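Local atomic coordinates of L-tyrosine isonitrile synthase (Pseudomonas aeruginosa, PDB entry 3E59), a protein that converts the amino group of L-tyrosine into an isonitrile, taking the carbon from ribulose 5-phosphate, a step in the biosynthesis of paerucumarin. Residues Y22-P27 / G267-P272; L254-Q259 / W277-H282. All blocks are in the same frame, centred on the assembly; numbering follows the deposited sequence.

Contact 1: residues Y22-P27 / G267-P272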
ATOM      1  N   TYR A  22     -12.182   6.085   5.692  1.00 37.28           N
ATOM      2  CA  TYR A  22     -11.226   4.978   5.609  1.00 35.34           C
ATOM      3  C   TYR A  22      -9.767   5.422   5.752  1.00 37.23           C
ATOM      4  O   TYR A  22      -8.840   4.707   5.342  1.00 33.85           O
ATOM      5  CB  TYR A  22     -11.424   4.234   4.279  1.00 39.27           C
ATOM      6  CG  TYR A  22     -12.852   3.767   4.077  1.00 42.17           C
ATOM      7  CD1 TYR A  22     -13.335   2.633   4.738  1.00 40.87           C
ATOM      8  CD2 TYR A  22     -13.727   4.472   3.251  1.00 41.50           C
ATOM      9  CE1 TYR A  22     -14.650   2.214   4.572  1.00 41.96           C
ATOM     10  CE2 TYR A  22     -15.042   4.060   3.085  1.00 42.08           C
ATOM     11  CZ  TYR A  22     -15.486   2.928   3.741  1.00 41.67           C
ATOM     12  OH  TYR A  22     -16.781   2.505   3.582  1.00 46.49           O
ATOM     13  N   ARG A  23      -9.556   6.593   6.345  1.00 37.25           N
ATOM     14  CA  ARG A  23      -8.218   7.178   6.411  1.00 37.45           C
ATOM     15  C   ARG A  23      -7.326   6.462   7.442  1.00 35.74           C
ATOM     16  O   ARG A  23      -7.753   6.171   8.570  1.00 34.39           O
ATOM     17  CB  ARG A  23      -8.302   8.688   6.693  1.00 38.10           C
ATOM     18  CG  ARG A  23      -6.966   9.411   6.558  1.00 41.63           C
ATOM     19  CD  ARG A  23      -7.073  10.917   6.733  1.00 40.58           C
ATOM     20  NE  ARG A  23      -7.545  11.312   8.059  1.00 39.76           N
ATOM     21  CZ  ARG A  23      -6.790  11.815   9.032  1.00 41.64           C
ATOM     22  NH1 ARG A  23      -5.482  12.015   8.851  1.00 38.43           N
ATOM     23  NH2 ARG A  23      -7.354  12.139  10.197  1.00 41.43           N
ATOM     24  N   ARG A  24      -6.098   6.148   7.036  1.00 34.42           N
ATOM     25  CA  ARG A  24      -5.080   5.683   7.982  1.00 34.95           C
ATOM     26  C   ARG A  24      -4.550   6.886   8.751  1.00 36.64           C
ATOM     27  O   ARG A  24      -4.191   7.903   8.142  1.00 36.08           O
ATOM     28  CB  ARG A  24      -3.912   5.037   7.252  1.00 35.98           C
ATOM     29  CG  ARG A  24      -4.257   3.775   6.574  1.00 36.14           C
ATOM     30  CD  ARG A  24      -3.047   3.160   5.938  1.00 34.18           C
ATOM     31  NE  ARG A  24      -3.500   2.143   4.992  1.00 35.21           N
ATOM     32  CZ  ARG A  24      -3.462   0.826   5.185  1.00 35.73           C
ATOM     33  NH1 ARG A  24      -2.944   0.295   6.292  1.00 35.91           N
ATOM     34  NH2 ARG A  24      -3.927   0.036   4.237  1.00 33.49           N
ATOM     35  N   ARG A  25      -4.527   6.774  10.079  1.00 36.68           N
ATOM     36  CA  ARG A  25      -3.933   7.788  10.952  1.00 37.14           C
ATOM     37  C   ARG A  25      -2.727   7.155  11.625  1.00 37.78           C
ATOM     38  O   ARG A  25      -2.674   5.929  11.734  1.00 37.21           O
ATOM     39  CB  ARG A  25      -4.928   8.228  12.027  1.00 38.49           C
ATOM     40  CG  ARG A  25      -6.219   8.859  11.507  1.00 39.89           C
ATOM     41  CD  ARG A  25      -7.043   9.411  12.659  1.00 41.56           C
ATOM     42  NE  ARG A  25      -6.370  10.527  13.327  1.00 43.83           N
ATOM     43  CZ  ARG A  25      -6.622  10.942  14.567  1.00 44.23           C
ATOM     44  NH1 ARG A  25      -7.539  10.339  15.318  1.00 42.67           N
ATOM     45  NH2 ARG A  25      -5.944  11.969  15.062  1.00 45.40           N
ATOM     46  N   TYR A  26      -1.757   7.967  12.056  1.00 36.68           N
ATOM     47  CA  TYR A  26      -0.659   7.468  12.885  1.00 36.86           C
ATOM     48  C   TYR A  26      -1.241   6.977  14.205  1.00 35.04           C
ATOM     49  O   TYR A  26      -1.970   7.724  14.850  1.00 37.08           O
ATOM     50  CB  TYR A  26       0.407   8.554  13.118  1.00 36.42           C
ATOM     51  CG  TYR A  26       1.137   8.954  11.852  1.00 37.10           C
ATOM     52  CD1 TYR A  26       2.200   8.188  11.360  1.00 35.73           C
ATOM     53  CD2 TYR A  26       0.740  10.079  11.126  1.00 37.25           C
ATOM     54  CE1 TYR A  26       2.868   8.556  10.195  1.00 37.38           C
ATOM     55  CE2 TYR A  26       1.399  10.454   9.956  1.00 37.18           C
ATOM     56  CZ  TYR A  26       2.452   9.689   9.499  1.00 36.67           C
ATOM     57  OH  TYR A  26       3.093  10.046   8.351  1.00 38.73           O
ATOM     58  N   PRO A  27      -0.953   5.712  14.598  1.00 35.96           N
ATOM     59  CA  PRO A  27      -1.463   5.184  15.883  1.00 37.25           C
ATOM     60  C   PRO A  27      -1.155   6.141  17.036  1.00 36.93           C
ATOM     61  O   PRO A  27      -1.971   6.294  17.945  1.00 36.95           O
ATOM     62  CB  PRO A  27      -0.683   3.870  16.065  1.00 38.27           C
ATOM     63  CG  PRO A  27      -0.352   3.441  14.662  1.00 40.25           C
ATOM     64  CD  PRO A  27      -0.137   4.712  13.878  1.00 36.71           C
ATOM     65  N   GLY A 267      -3.438   8.434   3.220  1.00 37.09           N
ATOM     66  CA  GLY A 267      -3.468   7.025   3.657  1.00 37.85           C
ATOM     67  C   GLY A 267      -4.882   6.481   3.750  1.00 34.60           C
ATOM     68  O   GLY A 267      -5.774   7.130   4.297  1.00 35.41           O
ATOM     69  N   ILE A 268      -5.097   5.286   3.213  1.00 36.33           N
ATOM     70  CA  ILE A 268      -6.447   4.715   3.142  1.00 35.72           C
ATOM     71  C   ILE A 268      -6.465   3.237   3.544  1.00 36.89           C
ATOM     72  O   ILE A 268      -5.564   2.461   3.182  1.00 35.45           O
ATOM     73  CB  ILE A 268      -7.088   4.931   1.719  1.00 36.45           C
ATOM     74  CG1 ILE A 268      -8.579   4.578   1.723  1.00 37.75           C
ATOM     75  CG2 ILE A 268      -6.321   4.152   0.626  1.00 35.20           C
ATOM     76  CD1 ILE A 268      -9.376   5.269   0.633  1.00 39.42           C
ATOM     77  N   HIS A 269      -7.497   2.866   4.303  1.00 35.80           N
ATOM     78  CA  HIS A 269      -7.723   1.486   4.704  1.00 37.47           C
ATOM     79  C   HIS A 269      -8.542   0.754   3.656  1.00 36.90           C
ATOM     80  O   HIS A 269      -9.319   1.369   2.915  1.00 38.86           O
ATOM     81  CB  HIS A 269      -8.409   1.413   6.067  1.00 35.31           C
ATOM     82  CG  HIS A 269      -7.480   1.620   7.227  1.00 35.38           C
ATOM     83  ND1 HIS A 269      -6.553   0.675   7.619  1.00 37.42           N
ATOM     84  CD2 HIS A 269      -7.374   2.639   8.115  1.00 33.49           C
ATOM     85  CE1 HIS A 269      -5.901   1.110   8.683  1.00 34.81           C
ATOM     86  NE2 HIS A 269      -6.389   2.293   9.012  1.00 35.06           N
ATOM     87  N   MET A 270      -8.333  -0.554   3.580  1.00 34.76           N
ATOM     88  CA  MET A 270      -8.999  -1.405   2.583  1.00 37.32           C
ATOM     89  C   MET A 270      -9.784  -2.577   3.207  1.00 37.33           C
ATOM     90  O   MET A 270     -10.548  -3.253   2.512  1.00 44.00           O
ATOM     91  CB  MET A 270      -7.976  -1.945   1.580  1.00 35.37           C
ATOM     92  CG  MET A 270      -7.244  -0.894   0.756  1.00 37.55           C
ATOM     93  SD  MET A 270      -6.033  -1.657  -0.317  1.00 39.58           S
ATOM     94  CE  MET A 270      -4.915  -2.385   0.889  1.00 34.08           C
ATOM     95  N   MET A 271      -9.565  -2.825   4.496  1.00 35.13           N
ATOM     96  CA  MET A 271     -10.307  -3.807   5.313  1.00 34.79           C
ATOM     97  C   MET A 271     -10.232  -3.264   6.725  1.00 34.79           C
ATOM     98  O   MET A 271      -9.264  -2.568   7.055  1.00 37.16           O
ATOM     99  CB  MET A 271      -9.608  -5.163   5.348  1.00 34.45           C
ATOM    100  CG  MET A 271      -9.741  -6.011   4.114  1.00 37.17           C
ATOM    101  SD  MET A 271      -8.779  -7.528   4.285  1.00 38.61           S
ATOM    102  CE  MET A 271      -9.754  -8.436   5.467  1.00 30.52           C
ATOM    103  N   PRO A 272     -11.241  -3.571   7.571  1.00 34.84           N
ATOM    104  CA  PRO A 272     -11.103  -3.226   8.981  1.00 33.32           C
ATOM    105  C   PRO A 272      -9.833  -3.843   9.587  1.00 35.12           C
ATOM    106  O   PRO A 272      -9.518  -5.007   9.325  1.00 33.71           O
ATOM    107  CB  PRO A 272     -12.361  -3.832   9.605  1.00 34.92           C
ATOM    108  CG  PRO A 272     -13.374  -3.830   8.468  1.00 31.32           C
ATOM    109  CD  PRO A 272     -12.547  -4.200   7.279  1.00 31.26           C
TER
HETATM  110  O   HOH W   1      -3.130   9.167   5.887  1.00 26.31           O
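R24 sets CG over the imidazole of H269: it sits above the centre of the ring, 3.6 Å from the centroid, in a CH-pi contact. CG is anti to its own carbonyl carbon (chi1 -67°), which sets it against the ring; the chain then runs extended from CG to NE. The guanidinium is turned 31° from the imidazole, with ND1 of H269 over one of its faces, toward the rim. There NE donates to O of I268 at 2.8 Å, approaching from above the carbonyl plane, and NH2 adds a weak bond to the same oxygen. NH1 reaches instead to the carbonyl oxygens of D276 and L278.

The backbones join beside this pair. N of H269 donates to O of Y22, N of R24 donates to O of G267 at 2.9 Å, and R23 and I268 form a single beta bridge. A water spans O of R24 and N of G267. On the flank, CB of Y22 packs on CG1 of I268 at 3.8 Å.

H269 is fixed in turn by D276, whose OD1 is hydrogen-bonded to NE2. The buried guanidinium is held by three backbone oxygens, of I268, D276 and L278, which probably offset its charge in place of a carboxylate partner within the two segments.

Contact 2: residues L254-Q259 / W277-H282. With PO4 (phosphate ion), chain E.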
ATOM      1  N   LEU A 254      -3.205   8.247  -3.291  1.00 35.54           N
ATOM      2  CA  LEU A 254      -3.490   7.390  -2.142  1.00 34.03           C
ATOM      3  C   LEU A 254      -2.223   6.698  -1.676  1.00 34.67           C
ATOM      4  O   LEU A 254      -1.215   6.685  -2.382  1.00 35.35           O
ATOM      5  CB  LEU A 254      -4.572   6.362  -2.451  1.00 32.26           C
ATOM      6  CG  LEU A 254      -5.934   6.828  -2.981  1.00 32.77           C
ATOM      7  CD1 LEU A 254      -6.724   5.610  -3.397  1.00 30.81           C
ATOM      8  CD2 LEU A 254      -6.721   7.670  -1.958  1.00 31.34           C
ATOM      9  N   SER A 255      -2.285   6.124  -0.475  1.00 36.82           N
ATOM     10  CA  SER A 255      -1.133   5.468   0.152  1.00 32.73           C
ATOM     11  C   SER A 255      -1.655   4.378   1.069  1.00 33.49           C
ATOM     12  O   SER A 255      -2.818   4.408   1.466  1.00 33.67           O
ATOM     13  CB  SER A 255      -0.317   6.489   0.950  1.00 33.16           C
ATOM     14  OG  SER A 255       0.895   5.937   1.433  1.00 35.32           O
ATOM     15  N   ILE A 256      -0.804   3.404   1.379  1.00 34.04           N
ATOM     16  CA  ILE A 256      -1.124   2.404   2.396  1.00 35.50           C
ATOM     17  C   ILE A 256      -0.340   2.624   3.683  1.00 35.62           C
ATOM     18  O   ILE A 256      -0.323   1.752   4.572  1.00 33.37           O
ATOM     19  CB  ILE A 256      -1.010   0.913   1.869  1.00 36.26           C
ATOM     20  CG1 ILE A 256       0.256   0.675   1.038  1.00 35.63           C
ATOM     21  CG2 ILE A 256      -2.219   0.580   1.042  1.00 33.50           C
ATOM     22  CD1 ILE A 256       1.516   0.561   1.851  1.00 36.59           C
ATOM     23  N   HIS A 257       0.316   3.792   3.760  1.00 34.49           N
ATOM     24  CA  HIS A 257       0.882   4.316   5.000  1.00 34.62           C
ATOM     25  C   HIS A 257       0.066   5.493   5.512  1.00 32.60           C
ATOM     26  O   HIS A 257      -0.474   6.250   4.715  1.00 30.90           O
ATOM     27  CB  HIS A 257       2.307   4.825   4.805  1.00 32.30           C
ATOM     28  CG  HIS A 257       3.217   3.844   4.167  1.00 34.10           C
ATOM     29  ND1 HIS A 257       4.043   4.182   3.118  1.00 32.97           N
ATOM     30  CD2 HIS A 257       3.439   2.531   4.423  1.00 32.47           C
ATOM     31  CE1 HIS A 257       4.740   3.118   2.758  1.00 35.03           C
ATOM     32  NE2 HIS A 257       4.396   2.106   3.537  1.00 31.76           N
ATOM     33  N   PRO A 258      -0.014   5.652   6.848  1.00 32.92           N
ATOM     34  CA  PRO A 258      -0.533   6.904   7.432  1.00 34.57           C
ATOM     35  C   PRO A 258       0.301   8.061   6.888  1.00 35.05           C
ATOM     36  O   PRO A 258       1.505   7.895   6.689  1.00 35.77           O
ATOM     37  CB  PRO A 258      -0.255   6.750   8.931  1.00 32.56           C
ATOM     38  CG  PRO A 258      -0.089   5.302   9.153  1.00 33.18           C
ATOM     39  CD  PRO A 258       0.374   4.668   7.876  1.00 30.72           C
ATOM     40  N   GLN A 259      -0.332   9.208   6.649  1.00 34.20           N
ATOM     41  CA  GLN A 259       0.340  10.342   6.039  1.00 33.92           C
ATOM     42  C   GLN A 259       0.086  11.629   6.819  1.00 36.37           C
ATOM     43  O   GLN A 259      -1.001  11.794   7.405  1.00 35.22           O
ATOM     44  CB  GLN A 259      -0.098  10.507   4.567  1.00 32.38           C
ATOM     45  CG  GLN A 259       0.315   9.350   3.619  1.00 32.82           C
ATOM     46  CD  GLN A 259       1.823   9.234   3.376  1.00 33.16           C
ATOM     47  OE1 GLN A 259       2.586  10.172   3.638  1.00 38.07           O
ATOM     48  NE2 GLN A 259       2.258   8.070   2.858  1.00 29.76           N
ATOM     49  N   TRP A 277      -0.693   0.500  10.107  1.00 26.53           N
ATOM     50  CA  TRP A 277       0.409   0.123   9.217  1.00 29.51           C
ATOM     51  C   TRP A 277       0.216  -1.233   8.498  1.00 31.42           C
ATOM     52  O   TRP A 277       0.990  -1.581   7.595  1.00 30.63           O
ATOM     53  CB  TRP A 277       1.748   0.112   9.991  1.00 30.16           C
ATOM     54  CG  TRP A 277       2.206   1.491  10.377  1.00 31.93           C
ATOM     55  CD1 TRP A 277       2.033   2.108  11.585  1.00 30.63           C
ATOM     56  CD2 TRP A 277       2.891   2.433   9.538  1.00 29.06           C
ATOM     57  NE1 TRP A 277       2.576   3.369  11.552  1.00 30.91           N
ATOM     58  CE2 TRP A 277       3.112   3.596  10.309  1.00 30.93           C
ATOM     59  CE3 TRP A 277       3.357   2.401   8.219  1.00 31.21           C
ATOM     60  CZ2 TRP A 277       3.765   4.730   9.796  1.00 30.05           C
ATOM     61  CZ3 TRP A 277       4.024   3.533   7.710  1.00 30.92           C
ATOM     62  CH2 TRP A 277       4.214   4.678   8.502  1.00 30.05           C
ATOM     63  N   LEU A 278      -0.793  -1.999   8.907  1.00 31.31           N
ATOM     64  CA  LEU A 278      -0.943  -3.360   8.400  1.00 31.98           C
ATOM     65  C   LEU A 278      -1.600  -3.361   7.029  1.00 31.57           C
ATOM     66  O   LEU A 278      -2.597  -2.675   6.814  1.00 31.05           O
ATOM     67  CB  LEU A 278      -1.750  -4.235   9.374  1.00 31.05           C
ATOM     68  CG  LEU A 278      -1.809  -5.746   9.077  1.00 31.62           C
ATOM     69  CD1 LEU A 278      -0.404  -6.361   8.972  1.00 28.93           C
ATOM     70  CD2 LEU A 278      -2.620  -6.467  10.158  1.00 32.83           C
ATOM     71  N   THR A 279      -1.025  -4.149   6.123  1.00 29.81           N
ATOM     72  CA  THR A 279      -1.535  -4.316   4.775  1.00 33.98           C
ATOM     73  C   THR A 279      -1.736  -5.821   4.469  1.00 35.27           C
ATOM     74  O   THR A 279      -1.107  -6.667   5.109  1.00 35.49           O
ATOM     75  CB  THR A 279      -0.599  -3.678   3.753  1.00 32.49           C
ATOM     76  OG1 THR A 279       0.672  -4.321   3.825  1.00 33.65           O
ATOM     77  CG2 THR A 279      -0.433  -2.155   4.019  1.00 30.97           C
ATOM     78  N   PRO A 280      -2.643  -6.151   3.522  1.00 36.54           N
ATOM     79  CA  PRO A 280      -2.986  -7.555   3.215  1.00 35.61           C
ATOM     80  C   PRO A 280      -1.831  -8.465   2.772  1.00 35.44           C
ATOM     81  O   PRO A 280      -1.910  -9.674   2.972  1.00 38.26           O
ATOM     82  CB  PRO A 280      -4.047  -7.438   2.120  1.00 33.37           C
ATOM     83  CG  PRO A 280      -3.969  -6.042   1.602  1.00 35.18           C
ATOM     84  CD  PRO A 280      -3.456  -5.203   2.728  1.00 34.66           C
ATOM     85  N   TRP A 281      -0.762  -7.901   2.214  1.00 34.81           N
ATOM     86  CA  TRP A 281       0.397  -8.708   1.817  1.00 33.31           C
ATOM     87  C   TRP A 281       1.366  -8.990   2.974  1.00 33.64           C
ATOM     88  O   TRP A 281       2.378  -9.648   2.778  1.00 33.51           O
ATOM     89  CB  TRP A 281       1.123  -8.112   0.609  1.00 31.32           C
ATOM     90  CG  TRP A 281       1.435  -6.633   0.717  1.00 31.71           C
ATOM     91  CD1 TRP A 281       2.631  -6.066   1.084  1.00 32.14           C
ATOM     92  CD2 TRP A 281       0.544  -5.542   0.441  1.00 30.66           C
ATOM     93  NE1 TRP A 281       2.532  -4.690   1.068  1.00 31.14           N
ATOM     94  CE2 TRP A 281       1.265  -4.339   0.679  1.00 33.12           C
ATOM     95  CE3 TRP A 281      -0.791  -5.461   0.013  1.00 30.57           C
ATOM     96  CZ2 TRP A 281       0.691  -3.066   0.507  1.00 30.00           C
ATOM     97  CZ3 TRP A 281      -1.369  -4.187  -0.157  1.00 30.26           C
ATOM     98  CH2 TRP A 281      -0.625  -3.013   0.094  1.00 32.22           C
ATOM     99  N   HIS A 282       1.036  -8.486   4.166  1.00 33.19           N
ATOM    100  CA  HIS A 282       1.808  -8.714   5.397  1.00 29.37           C
ATOM    101  C   HIS A 282       0.957  -9.378   6.479  1.00 30.57           C
ATOM    102  O   HIS A 282       1.412  -9.556   7.597  1.00 32.12           O
ATOM    103  CB  HIS A 282       2.375  -7.393   5.938  1.00 27.66           C
ATOM    104  CG  HIS A 282       3.544  -6.878   5.163  1.00 24.85           C
ATOM    105  ND1 HIS A 282       4.836  -7.273   5.423  1.00 24.76           N
ATOM    106  CD2 HIS A 282       3.616  -6.012   4.127  1.00 24.15           C
ATOM    107  CE1 HIS A 282       5.661  -6.660   4.589  1.00 27.82           C
ATOM    108  NE2 HIS A 282       4.943  -5.892   3.789  1.00 28.43           N
TER
HETATM  109  P   PO4 E 329       4.320   6.189  -0.013  1.00 38.84           P
HETATM  110  O1  PO4 E 329       4.484   6.531   1.447  1.00 39.03           O
HETATM  111  O2  PO4 E 329       5.076   4.900  -0.283  1.00 38.94           O
HETATM  112  O3  PO4 E 329       2.816   6.037  -0.331  1.00 31.52           O
HETATM  113  O4  PO4 E 329       4.940   7.260  -0.870  1.00 37.76           O
HETATM  114  O   HOH W   2       1.555   0.192   5.672  1.00 37.06           O
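The indole of W277 carries P258 on one face: CD of the proline stands over the centre of the six-membered ring, 3.6 Å from its centroid and 4° off the normal, with CG also reaching the ring at CE2 and CZ2. At the edge of the same indole, close to its plane, CD2 of H257 meets CZ3 at 3.5 Å; the two rings are oblique, their planes 42° apart. The edge of the imidazole is used by the phosphate, whose O1 lies in the ring plane and accepts from ND1 at 2.9 Å, while CD1 of I256 rests over one face toward the rim.

I256 also meets W281. Its CG1, placed between the backbone N and carbonyl carbon (chi1 44°), lies in the plane of the second indole at its edge, 3.8 Å from CZ2. CB of I256 also packs against CG2 of T279, and OG1 of T279 sits over a face of W281. A water donates to both O of I256 and O of W277, tying the backbones together.

OG of S255 accepts from N of H257 in an ST turn and donates to O3 of the phosphate at 2.6 Å. Q259 NE2, R253 and K265 complete the anion site, which lies beside the C-terminal end of parallel strand 252-255 and the turn that follows it, a region where alpha/beta folds commonly place ligand sites; the ion itself probably came from the crystallisation liquor.

In the fold
Both contacts gather round the ends of the neighbouring parallel strands 252-255 and 265-267, and their centres are about 7 Å apart. Contact 2 is buried, about 4 Å from the centre of the chain, and relies on apolar and aromatic packing, with S255, H257 and Q259 turned to a phosphate. Contact 1, about 10 Å out and partly buried, brings the N-terminal loop 22-27 onto the edge strand's continuation and relies on backbone bonds and one arginine. The segments alternate along the chain and are directly joined: N of I268 probably bonds to O of S255, and R24, through NH1 to O of L278, belongs to both neighbourhoods.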